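Local atomic coordinates of ATP phosphoribosyltransferase regulatory subunit (Thermotoga maritima, PDB entry 1USY), a protein that is probably required for the first step of histidine biosynthesis and may let histidine regulate ATP phosphoribosyltransferase by feedback. Residues 124-129 with 220-225; 235-240 with 253-258. One frame throughout, in Å; residues are numbered along the deposited sequence.

In the fold
Both interactions are strand pairings in one mixed sheet, and their centres lie about 15 Å apart. Interaction 1 joins strand 125-131 in parallel to 220-223, the outermost strand of the sheet within this chain. Interaction 2 is a hairpin pairing, where strand 237-243 meets strand 248-257. The two are linked because strand 237-243 also lies next to strand 125-131. There Glu128 N sits 2.8 Å from Thr240 O, a probable hydrogen bond, and Ile129 packs on Phe239. Interaction 1 is also near a bound histidine, about 9 Å from the side chain of Asp224. Asp224 forms a salt bridge with Lys157, a residue of the histidine pocket.

Interaction 1 of 2, residues 124-129 with 220-225; sequences PVIVEI and SVEIDL
Residues 125-129 and 220-223 pair as parallel strands, in register from Ile126 beside Ser220 to Ile129 beside Ile223. Five backbone hydrogen bonds join the segments. The shortest runs 2.7 Å from Ile129 N to Glu222 O; the last, Asp224 N to Ile129 O, is nearly straight at 176°.

Apolar contacts lie on both faces. On one, CB of Val127 is 4.3 Å from CG1 of Val221, and CB of Ile129 meets CD1 of Ile223. On the other, CG2 of Ile126 lies 3.4 Å from CG of Glu222 and also touches its carboxylate carbon. Ile126 CG1 lies beside the backbone N (chi1 -65°), which leaves CG2 anti to that N as the branch that meets Glu222.

That face also gathers acids. Ser220 OG donates to Glu222 OE1, on the anti lone pair. Glu128 OE2 lies 3.3 Å from Asp224 OD2, their carboxylate planes 59° apart. Salt bridges from Arg187 to all three acids, and from a basic side chain of another protein's chain to Glu128, probably offset the repulsion. Thr226 holds Asp224 OD1, and Tyr242 binds Glu128 OE1.

Helix 199-215 packs against Val127, Val221 and Ile223, while strand 237-243 pairs with the other edge of strand 125-131.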
ATOM      1  N   PRO B 124     -38.742  14.314  20.180  1.00 27.13           N
ATOM      2  CA  PRO B 124     -38.637  15.710  20.593  1.00 26.26           C
ATOM      3  C   PRO B 124     -37.133  16.018  20.568  1.00 27.38           C
ATOM      4  O   PRO B 124     -36.371  15.329  21.263  1.00 24.87           O
ATOM      5  CB  PRO B 124     -39.202  15.711  22.019  1.00 25.25           C
ATOM      6  CG  PRO B 124     -39.989  14.491  22.112  1.00 29.85           C
ATOM      7  CD  PRO B 124     -39.353  13.465  21.199  1.00 29.61           C
ATOM      8  N   VAL B 125     -36.711  16.980  19.741  1.00 24.09           N
ATOM      9  CA  VAL B 125     -35.292  17.232  19.588  1.00 21.87           C
ATOM     10  C   VAL B 125     -34.819  18.328  20.525  1.00 26.04           C
ATOM     11  O   VAL B 125     -35.605  19.191  20.920  1.00 26.10           O
ATOM     12  CB  VAL B 125     -34.852  17.453  18.069  1.00 25.17           C
ATOM     13  CG1 VAL B 125     -35.516  16.429  17.139  1.00 15.46           C
ATOM     14  CG2 VAL B 125     -35.116  18.868  17.563  1.00 17.42           C
ATOM     15  N   ILE B 126     -33.537  18.255  20.906  1.00 25.67           N
ATOM     16  CA  ILE B 126     -32.868  19.270  21.713  1.00 20.05           C
ATOM     17  C   ILE B 126     -31.757  19.933  20.879  1.00 18.18           C
ATOM     18  O   ILE B 126     -30.909  19.257  20.320  1.00 27.42           O
ATOM     19  CB  ILE B 126     -32.294  18.622  23.012  1.00 17.62           C
ATOM     20  CG1 ILE B 126     -33.403  18.096  23.905  1.00 22.57           C
ATOM     21  CG2 ILE B 126     -31.449  19.592  23.819  1.00 19.10           C
ATOM     22  CD1 ILE B 126     -32.916  17.091  25.020  1.00 14.18           C
ATOM     23  N   VAL B 127     -31.798  21.253  20.774  1.00 22.31           N
ATOM     24  CA  VAL B 127     -30.722  22.061  20.170  1.00 18.77           C
ATOM     25  C   VAL B 127     -29.888  22.702  21.276  1.00 21.94           C
ATOM     26  O   VAL B 127     -30.370  23.553  22.055  1.00 21.43           O
ATOM     27  CB  VAL B 127     -31.276  23.179  19.252  1.00 19.75           C
ATOM     28  CG1 VAL B 127     -30.114  23.998  18.661  1.00 20.45           C
ATOM     29  CG2 VAL B 127     -32.179  22.569  18.114  1.00 16.24           C
ATOM     30  N   GLU B 128     -28.655  22.246  21.393  1.00 15.25           N
ATOM     31  CA  GLU B 128     -27.810  22.716  22.462  1.00 16.78           C
ATOM     32  C   GLU B 128     -26.848  23.755  21.861  1.00 15.40           C
ATOM     33  O   GLU B 128     -26.129  23.472  20.916  1.00 17.08           O
ATOM     34  CB  GLU B 128     -27.098  21.525  23.094  1.00 16.23           C
ATOM     35  CG  GLU B 128     -26.014  21.919  24.057  1.00 24.45           C
ATOM     36  CD  GLU B 128     -25.197  20.755  24.559  1.00 28.32           C
ATOM     37  OE1 GLU B 128     -24.232  20.314  23.889  1.00 38.12           O
ATOM     38  OE2 GLU B 128     -25.527  20.273  25.644  1.00 31.50           O
ATOM     39  N   ILE B 129     -26.882  24.972  22.367  1.00 17.52           N
ATOM     40  CA  ILE B 129     -26.060  26.059  21.807  1.00 20.23           C
ATOM     41  C   ILE B 129     -24.876  26.366  22.710  1.00 21.30           C
ATOM     42  O   ILE B 129     -24.950  26.288  23.934  1.00 24.85           O
ATOM     43  CB  ILE B 129     -26.868  27.369  21.616  1.00 24.32           C
ATOM     44  CG1 ILE B 129     -28.132  27.162  20.765  1.00 23.68           C
ATOM     45  CG2 ILE B 129     -25.960  28.488  21.047  1.00 21.73           C
ATOM     46  CD1 ILE B 129     -27.890  27.322  19.258  1.00 37.66           C
ATOM     47  N   SER B 220     -36.659  21.939  22.277  1.00 22.06           N
ATOM     48  CA  SER B 220     -36.109  22.514  23.485  1.00 21.63           C
ATOM     49  C   SER B 220     -34.718  23.099  23.150  1.00 21.57           C
ATOM     50  O   SER B 220     -33.775  22.363  22.850  1.00 15.09           O
ATOM     51  CB  SER B 220     -36.025  21.413  24.546  1.00 22.08           C
ATOM     52  OG  SER B 220     -35.550  21.905  25.767  1.00 23.01           O
ATOM     53  N   VAL B 221     -34.615  24.431  23.140  1.00 21.17           N
ATOM     54  CA  VAL B 221     -33.326  25.092  22.926  1.00 22.95           C
ATOM     55  C   VAL B 221     -32.608  25.273  24.245  1.00 20.51           C
ATOM     56  O   VAL B 221     -33.141  25.917  25.148  1.00 17.55           O
ATOM     57  CB  VAL B 221     -33.421  26.467  22.165  1.00 23.89           C
ATOM     58  CG1 VAL B 221     -33.892  26.248  20.749  1.00 30.46           C
ATOM     59  CG2 VAL B 221     -34.375  27.408  22.840  1.00 31.68           C
ATOM     60  N   GLU B 222     -31.411  24.697  24.367  1.00 16.43           N
ATOM     61  CA  GLU B 222     -30.678  24.833  25.621  1.00 20.80           C
ATOM     62  C   GLU B 222     -29.253  25.346  25.451  1.00 17.21           C
ATOM     63  O   GLU B 222     -28.666  25.307  24.379  1.00 23.29           O
ATOM     64  CB  GLU B 222     -30.728  23.566  26.496  1.00 23.18           C
ATOM     65  CG  GLU B 222     -31.366  22.377  25.847  1.00 30.04           C
ATOM     66  CD  GLU B 222     -31.892  21.341  26.813  1.00 30.25           C
ATOM     67  OE1 GLU B 222     -33.127  21.263  26.962  1.00 29.32           O
ATOM     68  OE2 GLU B 222     -31.087  20.551  27.354  1.00 31.91           O
ATOM     69  N   ILE B 223     -28.714  25.847  26.529  1.00 14.55           N
ATOM     70  CA  ILE B 223     -27.463  26.535  26.476  1.00 13.81           C
ATOM     71  C   ILE B 223     -26.459  25.744  27.277  1.00 12.09           C
ATOM     72  O   ILE B 223     -26.730  25.385  28.414  1.00 16.79           O
ATOM     73  CB  ILE B 223     -27.651  27.926  27.086  1.00 16.06           C
ATOM     74  CG1 ILE B 223     -28.650  28.771  26.253  1.00 19.24           C
ATOM     75  CG2 ILE B 223     -26.291  28.566  27.328  1.00 13.72           C
ATOM     76  CD1 ILE B 223     -28.055  29.565  25.065  1.00 23.76           C
ATOM     77  N   ASP B 224     -25.317  25.445  26.678  1.00 16.68           N
ATOM     78  CA  ASP B 224     -24.262  24.646  27.350  1.00 18.08           C
ATOM     79  C   ASP B 224     -22.883  25.081  26.868  1.00 11.84           C
ATOM     80  O   ASP B 224     -22.525  24.897  25.723  1.00 15.27           O
ATOM     81  CB  ASP B 224     -24.450  23.154  27.075  1.00 14.70           C
ATOM     82  CG  ASP B 224     -23.411  22.283  27.794  1.00 22.06           C
ATOM     83  OD1 ASP B 224     -22.215  22.704  27.945  1.00 19.55           O
ATOM     84  OD2 ASP B 224     -23.726  21.150  28.234  1.00 10.87           O
ATOM     85  N   LEU B 225     -22.129  25.666  27.778  1.00 17.24           N
ATOM     86  CA  LEU B 225     -20.842  26.280  27.486  1.00 12.16           C
ATOM     87  C   LEU B 225     -19.639  25.374  27.831  1.00 15.82           C
ATOM     88  O   LEU B 225     -18.489  25.854  27.906  1.00 12.69           O
ATOM     89  CB  LEU B 225     -20.745  27.571  28.268  1.00 13.83           C
ATOM     90  CG  LEU B 225     -21.524  28.819  27.821  1.00 14.12           C
ATOM     91  CD1 LEU B 225     -22.509  28.613  26.658  1.00 14.39           C
ATOM     92  CD2 LEU B 225     -22.246  29.392  29.026  1.00 17.22           C
TER

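Interaction 2 of 2, residues 235-240 with 253-258; sequences CGLIFT and GGEYTV
Leu237 N gives a hydrogen bond of 2.9 Å to Glu255 OE2. This contact is part of an antiparallel beta hairpin, strands 237-243 and 248-257. Leu237 N comes in from above the carboxylate plane, 44° out of it. The side chain of Glu255 is extended beyond CG (chi2 175°), which carries the carboxylate over to the facing strand. There CD2 of Leu237 lies 3.5 Å from OE2 and also touches OE1. The stronger polar partner of OE1 is Ser106 OG, with Arg100 only a long, weak ion pair.

Backbone bonds continue on both sides of this grip. Glu255 N gives a bond of 2.8 Å to Leu237 O. Cys235 N reaches Glu255 O at 2.7 Å, beyond the regular ladder. Phe239 and Gly253 form a hydrogen-bonded pair, and Ile238 faces Gly254 in a non-hydrogen-bonded one. The glycines keep the facing strand bare of side chains here. The Phe239 ring lies over Gly253, modelled too close to be trusted in detail; its other contacts include Leu110 and Ile113 of helix 103-120.

At the outer end, Cys235 CB lies 3.7 Å from Thr257 OG1. At the other end, Gly253 N donates to Phe239 O at 3.1 Å.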
ATOM      1  N   CYS B 235     -14.912  28.794  16.082  1.00 22.72           N
ATOM      2  CA  CYS B 235     -14.667  30.167  16.515  1.00 21.44           C
ATOM      3  C   CYS B 235     -15.926  31.055  16.489  1.00 20.78           C
ATOM      4  O   CYS B 235     -16.222  31.753  15.510  1.00 19.10           O
ATOM      5  CB  CYS B 235     -13.568  30.793  15.689  1.00 18.06           C
ATOM      6  SG  CYS B 235     -12.939  32.208  16.571  1.00 26.46           S
ATOM      7  N   GLY B 236     -16.667  31.015  17.586  1.00 19.94           N
ATOM      8  CA  GLY B 236     -17.953  31.686  17.663  1.00 18.94           C
ATOM      9  C   GLY B 236     -18.973  30.667  18.082  1.00 18.29           C
ATOM     10  O   GLY B 236     -18.626  29.702  18.779  1.00 16.62           O
ATOM     11  N   LEU B 237     -20.226  30.846  17.677  1.00 21.73           N
ATOM     12  CA  LEU B 237     -21.218  29.929  18.192  1.00 24.86           C
ATOM     13  C   LEU B 237     -21.230  28.523  17.609  1.00 23.95           C
ATOM     14  O   LEU B 237     -20.935  28.290  16.463  1.00 27.16           O
ATOM     15  CB  LEU B 237     -22.612  30.541  18.371  1.00 29.12           C
ATOM     16  CG  LEU B 237     -23.356  31.167  17.228  1.00 40.38           C
ATOM     17  CD1 LEU B 237     -24.815  30.666  17.272  1.00 41.02           C
ATOM     18  CD2 LEU B 237     -23.275  32.694  17.314  1.00 34.40           C
ATOM     19  N   ILE B 238     -21.584  27.589  18.466  1.00 26.05           N
ATOM     20  CA  ILE B 238     -21.480  26.182  18.193  1.00 26.03           C
ATOM     21  C   ILE B 238     -22.835  25.556  18.540  1.00 26.59           C
ATOM     22  O   ILE B 238     -23.522  26.005  19.451  1.00 29.26           O
ATOM     23  CB  ILE B 238     -20.317  25.654  19.085  1.00 27.28           C
ATOM     24  CG1 ILE B 238     -19.002  25.804  18.320  1.00 26.06           C
ATOM     25  CG2 ILE B 238     -20.547  24.245  19.610  1.00 26.95           C
ATOM     26  CD1 ILE B 238     -17.989  26.611  19.063  1.00 29.48           C
ATOM     27  N   PHE B 239     -23.235  24.537  17.805  1.00 24.31           N
ATOM     28  CA  PHE B 239     -24.488  23.880  18.118  1.00 26.41           C
ATOM     29  C   PHE B 239     -24.377  22.347  17.943  1.00 26.56           C
ATOM     30  O   PHE B 239     -23.655  21.864  17.075  1.00 26.32           O
ATOM     31  CB  PHE B 239     -25.630  24.460  17.277  1.00 19.40           C
ATOM     32  CG  PHE B 239     -25.625  23.970  15.850  1.00 30.88           C
ATOM     33  CD1 PHE B 239     -26.320  22.819  15.492  1.00 30.15           C
ATOM     34  CD2 PHE B 239     -24.915  24.632  14.883  1.00 25.44           C
ATOM     35  CE1 PHE B 239     -26.323  22.370  14.206  1.00 32.98           C
ATOM     36  CE2 PHE B 239     -24.921  24.182  13.612  1.00 30.56           C
ATOM     37  CZ  PHE B 239     -25.633  23.055  13.262  1.00 31.91           C
ATOM     38  N   THR B 240     -25.064  21.611  18.813  1.00 21.86           N
ATOM     39  CA  THR B 240     -25.270  20.183  18.652  1.00 26.43           C
ATOM     40  C   THR B 240     -26.770  19.875  18.723  1.00 22.49           C
ATOM     41  O   THR B 240     -27.537  20.638  19.323  1.00 27.96           O
ATOM     42  CB  THR B 240     -24.480  19.431  19.736  1.00 30.30           C
ATOM     43  OG1 THR B 240     -24.769  20.003  21.023  1.00 35.77           O
ATOM     44  CG2 THR B 240     -22.965  19.686  19.566  1.00 27.92           C
ATOM     45  N   GLY B 253     -22.779  21.698  14.145  1.00 19.23           N
ATOM     46  CA  GLY B 253     -22.259  22.730  13.291  1.00 22.69           C
ATOM     47  C   GLY B 253     -21.651  23.876  14.061  1.00 22.15           C
ATOM     48  O   GLY B 253     -21.376  23.722  15.237  1.00 21.78           O
ATOM     49  N   GLY B 254     -21.388  25.001  13.393  1.00 16.59           N
ATOM     50  CA  GLY B 254     -20.845  26.155  14.083  1.00 12.36           C
ATOM     51  C   GLY B 254     -20.085  27.162  13.265  1.00 16.15           C
ATOM     52  O   GLY B 254     -19.800  26.956  12.105  1.00 16.13           O
ATOM     53  N   GLU B 255     -19.767  28.285  13.894  1.00 21.12           N
ATOM     54  CA  GLU B 255     -18.909  29.298  13.302  1.00 15.76           C
ATOM     55  C   GLU B 255     -17.430  28.914  13.449  1.00 20.99           C
ATOM     56  O   GLU B 255     -17.021  28.317  14.454  1.00 18.21           O
ATOM     57  CB  GLU B 255     -19.181  30.636  13.965  1.00 17.54           C
ATOM     58  CG  GLU B 255     -20.567  31.181  13.648  1.00 24.05           C
ATOM     59  CD  GLU B 255     -20.924  32.469  14.406  1.00 25.04           C
ATOM     60  OE1 GLU B 255     -21.820  33.195  13.941  1.00 25.12           O
ATOM     61  OE2 GLU B 255     -20.343  32.747  15.475  1.00 21.80           O
ATOM     62  N   TYR B 256     -16.636  29.273  12.437  1.00 21.38           N
ATOM     63  CA  TYR B 256     -15.208  28.958  12.396  1.00 22.53           C
ATOM     64  C   TYR B 256     -14.452  30.013  11.628  1.00 24.57           C
ATOM     65  O   TYR B 256     -15.026  30.749  10.820  1.00 25.96           O
ATOM     66  CB  TYR B 256     -14.959  27.598  11.746  1.00 18.60           C
ATOM     67  CG  TYR B 256     -15.612  27.439  10.386  1.00 22.94           C
ATOM     68  CD1 TYR B 256     -14.912  27.755   9.219  1.00 21.38           C
ATOM     69  CD2 TYR B 256     -16.936  26.979  10.264  1.00 18.49           C
ATOM     70  CE1 TYR B 256     -15.506  27.615   7.960  1.00 24.42           C
ATOM     71  CE2 TYR B 256     -17.541  26.848   9.006  1.00 24.85           C
ATOM     72  CZ  TYR B 256     -16.806  27.168   7.858  1.00 24.90           C
ATOM     73  OH  TYR B 256     -17.345  27.031   6.610  1.00 24.69           O
ATOM     74  N   THR B 257     -13.148  30.055  11.879  1.00 29.89           N
ATOM     75  CA  THR B 257     -12.215  30.925  11.166  1.00 32.92           C
ATOM     76  C   THR B 257     -11.104  30.111  10.491  1.00 35.68           C
ATOM     77  O   THR B 257     -10.460  29.275  11.139  1.00 36.63           O
ATOM     78  CB  THR B 257     -11.609  31.927  12.158  1.00 31.15           C
ATOM     79  OG1 THR B 257     -12.654  32.764  12.648  1.00 37.58           O
ATOM     80  CG2 THR B 257     -10.703  32.908  11.459  1.00 34.12           C
ATOM     81  N   VAL B 258     -10.876  30.344   9.198  1.00 39.04           N
ATOM     82  CA  VAL B 258      -9.686  29.780   8.524  1.00 40.82           C
ATOM     83  C   VAL B 258      -8.892  30.891   7.872  1.00 42.95           C
ATOM     84  O   VAL B 258      -9.192  31.312   6.757  1.00 42.65           O
ATOM     85  CB  VAL B 258      -9.998  28.652   7.467  1.00 41.43           C
ATOM     86  CG1 VAL B 258      -8.712  27.898   7.080  1.00 34.50           C
ATOM     87  CG2 VAL B 258     -11.060  27.670   7.970  1.00 37.99           C
TER